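Local coordinates for protein CSP3 (Bacillus subtilis, PDB 5FIG) that probably stores copper in the cytosol, binding many Cu(I) ions within its four-helix bundle and so helping to protect the cell against copper toxicity, at residues C8-I13 and A52-Q57; A18-C22 and D87-C92. All blocks are in the same frame, centred on the assembly; numbering follows the deposited sequence.

Contact 1: C8-I13 and A52-Q57; sequences CIEACI and AVKAMQ
Met56 reaches across from helix 36-57 and lays its thioether between Cys8, Ile9 and Cys12 of helix 6-27. Its CB faces the outer branch of Ile9, CB to CD1 of Ile9 being 4.0 Å. Beyond CG, SD lies beside the thiol of Cys8, 3.8 Å from its SG. A bend at the last torsion (chi3 -89°) brings the terminal methyl up against both thiols, so that CE sits 3.7 Å from SG of Cys8 and 3.9 Å from SG of Cys12. CE also meets CG1 of Ile9, and Met56 and Ile9 lie alongside with their chains running opposite ways. The short helix segments run nearly antiparallel, at 160° with axes 9.6 Å apart, as expected of adjacent helices in an antiparallel four-helix bundle. The side chains of Cys8 and Cys12 also touch Cys103 of helix 89-107, which places this apolar patch on the cysteine-rich interior; in a copper storage protein such thiols are probably Cu(I) ligands, here without metal. About one turn earlier than Met56, Val53 meets Ile9 roughly perpendicular to it. Its chi1 of 171° puts CG1 opposite the backbone N, facing CG2 of Ile9, and leaves CG2 beside that N, where it packs on CB of Cys12 at 3.5 Å. CD1 of Ile9 completes the packing against CG of Gln57, 3.9 Å away. An alanine at Ile9 would take away CG1, CG2 and CD1, and would probably open a gap between Val53, Met56 and Gln57, with the methyl of Met56 left to the two thiols. The amide of Gln57 points onward, its OE1 accepting a hydrogen bond from Asn20 of the second subunit, whereas Ile13, which touches CG2 of Val53 through CG1, packs on Ile13 of that same subunit.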
loop_
_atom_site.group_PDB
_atom_site.type_symbol
_atom_site.label_atom_id
_atom_site.label_comp_id
_atom_site.label_asym_id
_atom_site.label_seq_id
_atom_site.Cartn_x
_atom_site.Cartn_y
_atom_site.Cartn_z
ATOM N N CYS B 8 -14.351 -5.583 -12.448
ATOM C CA CYS B 8 -14.223 -4.687 -11.341
ATOM C C CYS B 8 -12.738 -4.317 -11.156
ATOM O O CYS B 8 -12.400 -3.154 -10.884
ATOM C CB CYS B 8 -14.727 -5.323 -10.042
ATOM S SG CYS B 8 -14.778 -4.218 -8.666
ATOM N N ILE B 9 -11.878 -5.320 -11.269
ATOM C CA ILE B 9 -10.426 -5.070 -11.275
ATOM C C ILE B 9 -10.060 -4.013 -12.285
ATOM O O ILE B 9 -9.319 -3.090 -11.998
ATOM C CB ILE B 9 -9.617 -6.364 -11.433
ATOM C CG1 ILE B 9 -9.741 -7.211 -10.157
ATOM C CG2 ILE B 9 -8.143 -6.073 -11.744
ATOM C CD1 ILE B 9 -9.374 -8.672 -10.333
ATOM N N GLU B 10 -10.533 -4.173 -13.504
ATOM C CA GLU B 10 -10.242 -3.182 -14.523
ATOM C C GLU B 10 -10.701 -1.801 -14.187
ATOM O O GLU B 10 -10.019 -0.846 -14.488
ATOM C CB GLU B 10 -10.889 -3.592 -15.833
ATOM C CG GLU B 10 -10.432 -2.873 -17.090
ATOM C CD GLU B 10 -8.971 -3.076 -17.407
ATOM O OE1 GLU B 10 -8.286 -3.858 -16.694
ATOM O OE2 GLU B 10 -8.497 -2.524 -18.419
ATOM N N ALA B 11 -11.914 -1.701 -13.672
ATOM C CA ALA B 11 -12.421 -0.389 -13.234
ATOM C C ALA B 11 -11.609 0.235 -12.118
ATOM O O ALA B 11 -11.363 1.445 -12.129
ATOM C CB ALA B 11 -13.858 -0.482 -12.834
ATOM N N CYS B 12 -11.153 -0.584 -11.172
ATOM C CA CYS B 12 -10.280 -0.098 -10.101
ATOM C C CYS B 12 -8.926 0.368 -10.657
ATOM O O CYS B 12 -8.394 1.436 -10.258
ATOM C CB CYS B 12 -10.025 -1.181 -9.042
ATOM S SG CYS B 12 -11.456 -1.536 -8.016
ATOM N N ILE B 13 -8.376 -0.398 -11.572
ATOM C CA ILE B 13 -7.070 -0.024 -12.199
ATOM C C ILE B 13 -7.242 1.328 -12.940
ATOM O O ILE B 13 -6.408 2.204 -12.890
ATOM C CB ILE B 13 -6.570 -1.150 -13.117
ATOM C CG1 ILE B 13 -6.142 -2.354 -12.261
ATOM C CG2 ILE B 13 -5.448 -0.662 -14.021
ATOM C CD1 ILE B 13 -5.967 -3.621 -13.031
ATOM N N ALA B 52 -8.228 -2.927 -3.154
ATOM C CA ALA B 52 -9.351 -3.723 -3.664
ATOM C C ALA B 52 -8.910 -4.679 -4.745
ATOM O O ALA B 52 -9.268 -5.863 -4.739
ATOM C CB ALA B 52 -10.467 -2.811 -4.163
ATOM N N VAL B 53 -8.002 -4.207 -5.626
ATOM C CA VAL B 53 -7.402 -5.097 -6.656
ATOM C C VAL B 53 -6.689 -6.272 -5.995
ATOM O O VAL B 53 -6.902 -7.429 -6.349
ATOM C CB VAL B 53 -6.493 -4.337 -7.594
ATOM C CG1 VAL B 53 -5.716 -5.295 -8.488
ATOM C CG2 VAL B 53 -7.338 -3.360 -8.437
ATOM N N LYS B 54 -5.844 -5.963 -5.013
ATOM C CA LYS B 54 -5.148 -7.029 -4.311
ATOM C C LYS B 54 -6.125 -8.008 -3.654
ATOM O O LYS B 54 -5.906 -9.215 -3.710
ATOM C CB LYS B 54 -4.197 -6.415 -3.300
ATOM C CG LYS B 54 -3.336 -7.419 -2.610
ATOM C CD LYS B 54 -2.573 -6.861 -1.435
ATOM C CE LYS B 54 -2.116 -5.414 -1.567
ATOM N NZ LYS B 54 -1.133 -5.093 -0.493
ATOM N N ALA B 55 -7.158 -7.484 -2.979
ATOM C CA ALA B 55 -8.131 -8.314 -2.306
ATOM C C ALA B 55 -8.856 -9.248 -3.256
ATOM O O ALA B 55 -8.989 -10.448 -3.002
ATOM C CB ALA B 55 -9.154 -7.470 -1.566
ATOM N N MET B 56 -9.244 -8.709 -4.408
ATOM C CA MET B 56 -9.888 -9.544 -5.425
ATOM C C MET B 56 -8.959 -10.585 -6.025
ATOM O O MET B 56 -9.342 -11.775 -6.212
ATOM C CB MET B 56 -10.505 -8.698 -6.528
ATOM C CG MET B 56 -11.664 -7.891 -6.037
ATOM S SD MET B 56 -12.449 -6.892 -7.348
ATOM C CE MET B 56 -11.530 -5.393 -7.281
ATOM N N GLN B 57 -7.723 -10.198 -6.291
ATOM C CA GLN B 57 -6.785 -11.123 -6.908
ATOM C C GLN B 57 -6.327 -12.242 -5.979
ATOM O O GLN B 57 -5.927 -13.294 -6.447
ATOM C CB GLN B 57 -5.574 -10.364 -7.442
ATOM C CG GLN B 57 -5.923 -9.459 -8.650
ATOM C CD GLN B 57 -4.717 -8.673 -9.188
ATOM O OE1 GLN B 57 -3.747 -8.413 -8.487
ATOM N NE2 GLN B 57 -4.825 -8.260 -10.449
#

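Contact 2: A18-C22 and D87-C92; sequences ACNHC and DHCQAC
Backbones come close at two places a helical turn apart, Ala18 to Cys92 with CA atoms 5.0 Å apart and Cys22 to His88 at 5.2 Å, and His88 is the N-cap residue of helix 89-107. The small CB of Ala18 permits this approach, lying 4.0 Å from CA of Cys92. Thiols then meet in two pairs: SG of Cys19 with SG of Cys92 at 3.6 Å, and SG of Cys22 with SG of Cys89 at 3.7 Å. Both separations are far beyond a disulfide bond, and the four sulfurs are consistent with Cu(I) ligands in the metal-loaded protein. CB of His88 points at helix 6-27, and with the ring carbon CG roughly opposite the backbone N (chi1 -157°) the ring edge comes to the carbonyl of Ala18, CD2 3.5 Å from O. The His21 ring directs its edge at the face of His88 in a T-shaped stack, planes at 73° and centroids 6.0 Å apart. On the inner side Cys22 and Cys92 both touch Asp42 of helix 36-57 and Cys81 of helix 63-81, the latter in a disulfide with Cys38, so all four helices of the bundle converge here.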
loop_
_atom_site.group_PDB
_atom_site.type_symbol
_atom_site.label_atom_id
_atom_site.label_comp_id
_atom_site.label_asym_id
_atom_site.label_seq_id
_atom_site.Cartn_x
_atom_site.Cartn_y
_atom_site.Cartn_z
ATOM N N ALA B 18 -6.620 7.341 -13.156
ATOM C CA ALA B 18 -7.223 8.679 -13.252
ATOM C C ALA B 18 -6.977 9.543 -12.027
ATOM O O ALA B 18 -6.681 10.724 -12.133
ATOM C CB ALA B 18 -8.738 8.551 -13.520
ATOM N N CYS B 19 -7.094 8.931 -10.856
ATOM C CA CYS B 19 -6.843 9.608 -9.570
ATOM C C CYS B 19 -5.416 10.009 -9.430
ATOM O O CYS B 19 -5.119 11.159 -9.034
ATOM C CB CYS B 19 -7.232 8.687 -8.359
ATOM S SG CYS B 19 -9.035 8.562 -8.150
ATOM N N ASN B 20 -4.493 9.108 -9.790
ATOM C CA ASN B 20 -3.057 9.482 -9.735
ATOM C C ASN B 20 -2.687 10.603 -10.724
ATOM O O ASN B 20 -1.906 11.485 -10.428
ATOM C CB ASN B 20 -2.167 8.252 -9.954
ATOM C CG ASN B 20 -2.111 7.344 -8.755
ATOM O OD1 ASN B 20 -2.208 7.823 -7.654
ATOM N ND2 ASN B 20 -1.959 6.026 -8.962
ATOM N N HIS B 21 -3.244 10.531 -11.940
ATOM C CA HIS B 21 -3.075 11.601 -12.888
ATOM C C HIS B 21 -3.631 12.938 -12.408
ATOM O O HIS B 21 -2.993 13.981 -12.590
ATOM C CB HIS B 21 -3.692 11.208 -14.261
ATOM C CG HIS B 21 -2.838 10.213 -14.995
ATOM N ND1 HIS B 21 -3.302 9.544 -16.109
ATOM C CD2 HIS B 21 -1.587 9.712 -14.762
ATOM C CE1 HIS B 21 -2.375 8.722 -16.566
ATOM N NE2 HIS B 21 -1.319 8.806 -15.776
ATOM N N CYS B 22 -4.820 12.909 -11.850
ATOM C CA CYS B 22 -5.460 14.090 -11.315
ATOM C C CYS B 22 -4.631 14.685 -10.160
ATOM O O CYS B 22 -4.420 15.895 -10.074
ATOM C CB CYS B 22 -6.893 13.731 -10.854
ATOM S SG CYS B 22 -7.944 15.092 -10.327
ATOM N N ASP B 87 -7.605 19.878 -14.976
ATOM C CA ASP B 87 -6.608 19.095 -14.223
ATOM C C ASP B 87 -7.044 17.668 -14.181
ATOM O O ASP B 87 -6.825 16.997 -13.156
ATOM C CB ASP B 87 -6.369 19.653 -12.817
ATOM C CG ASP B 87 -5.923 21.080 -12.841
ATOM O OD1 ASP B 87 -4.846 21.340 -13.420
ATOM O OD2 ASP B 87 -6.636 21.951 -12.281
ATOM N N HIS B 88 -7.705 17.209 -15.260
ATOM C CA HIS B 88 -8.206 15.826 -15.354
ATOM C C HIS B 88 -9.322 15.511 -14.330
ATOM O O HIS B 88 -9.594 14.351 -14.081
ATOM C CB HIS B 88 -7.024 14.833 -15.173
ATOM C CG HIS B 88 -7.239 13.471 -15.758
ATOM N ND1 HIS B 88 -7.289 13.251 -17.124
ATOM C CD2 HIS B 88 -7.370 12.247 -15.172
ATOM C CE1 HIS B 88 -7.462 11.960 -17.357
ATOM N NE2 HIS B 88 -7.499 11.330 -16.198
ATOM N N CYS B 89 -9.941 16.529 -13.725
ATOM C CA CYS B 89 -10.912 16.300 -12.651
ATOM C C CYS B 89 -12.246 15.685 -13.126
ATOM O O CYS B 89 -12.773 14.790 -12.478
ATOM C CB CYS B 89 -11.190 17.592 -11.900
ATOM S SG CYS B 89 -9.851 18.178 -10.848
ATOM N N GLN B 90 -12.776 16.135 -14.269
ATOM C CA GLN B 90 -13.996 15.512 -14.801
ATOM C C GLN B 90 -13.789 14.026 -15.228
ATOM O O GLN B 90 -14.614 13.179 -14.951
ATOM C CB GLN B 90 -14.571 16.332 -15.954
ATOM C CG GLN B 90 -15.089 17.696 -15.526
ATOM C CD GLN B 90 -16.237 17.604 -14.521
ATOM O OE1 GLN B 90 -17.274 17.018 -14.817
ATOM N NE2 GLN B 90 -16.063 18.194 -13.333
ATOM N N ALA B 91 -12.650 13.716 -15.842
ATOM C CA ALA B 91 -12.278 12.348 -16.160
ATOM C C ALA B 91 -12.131 11.507 -14.909
ATOM O O ALA B 91 -12.486 10.322 -14.893
ATOM C CB ALA B 91 -10.939 12.314 -16.955
ATOM N N CYS B 92 -11.502 12.082 -13.889
ATOM C CA CYS B 92 -11.342 11.389 -12.643
ATOM C C CYS B 92 -12.691 11.074 -12.017
ATOM O O CYS B 92 -12.934 9.957 -11.649
ATOM C CB CYS B 92 -10.494 12.214 -11.684
ATOM S SG CYS B 92 -10.192 11.373 -10.147
#

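Overall arrangement
Helix 6-27 takes part in both contacts, contact 1 through its early turns and contact 2 through its later ones. From the N terminus, the chain runs through 8-13 and 18-22, enters helix 36-57 and closes contact 1 at 52-57, a loop with 38 residues between its segments. It continues through helix 63-81 and closes contact 2 at 87-92, with 64 residues between. Because the segments alternate along the sequence, the two closures cross and neither nests. The centres of contact 1 and contact 2 lie about 19 Å apart, on opposite sides of the chain's centre. Contact 1 thus ties helix 6-27 to helix 36-57, and contact 2 ties it to the start of helix 89-107.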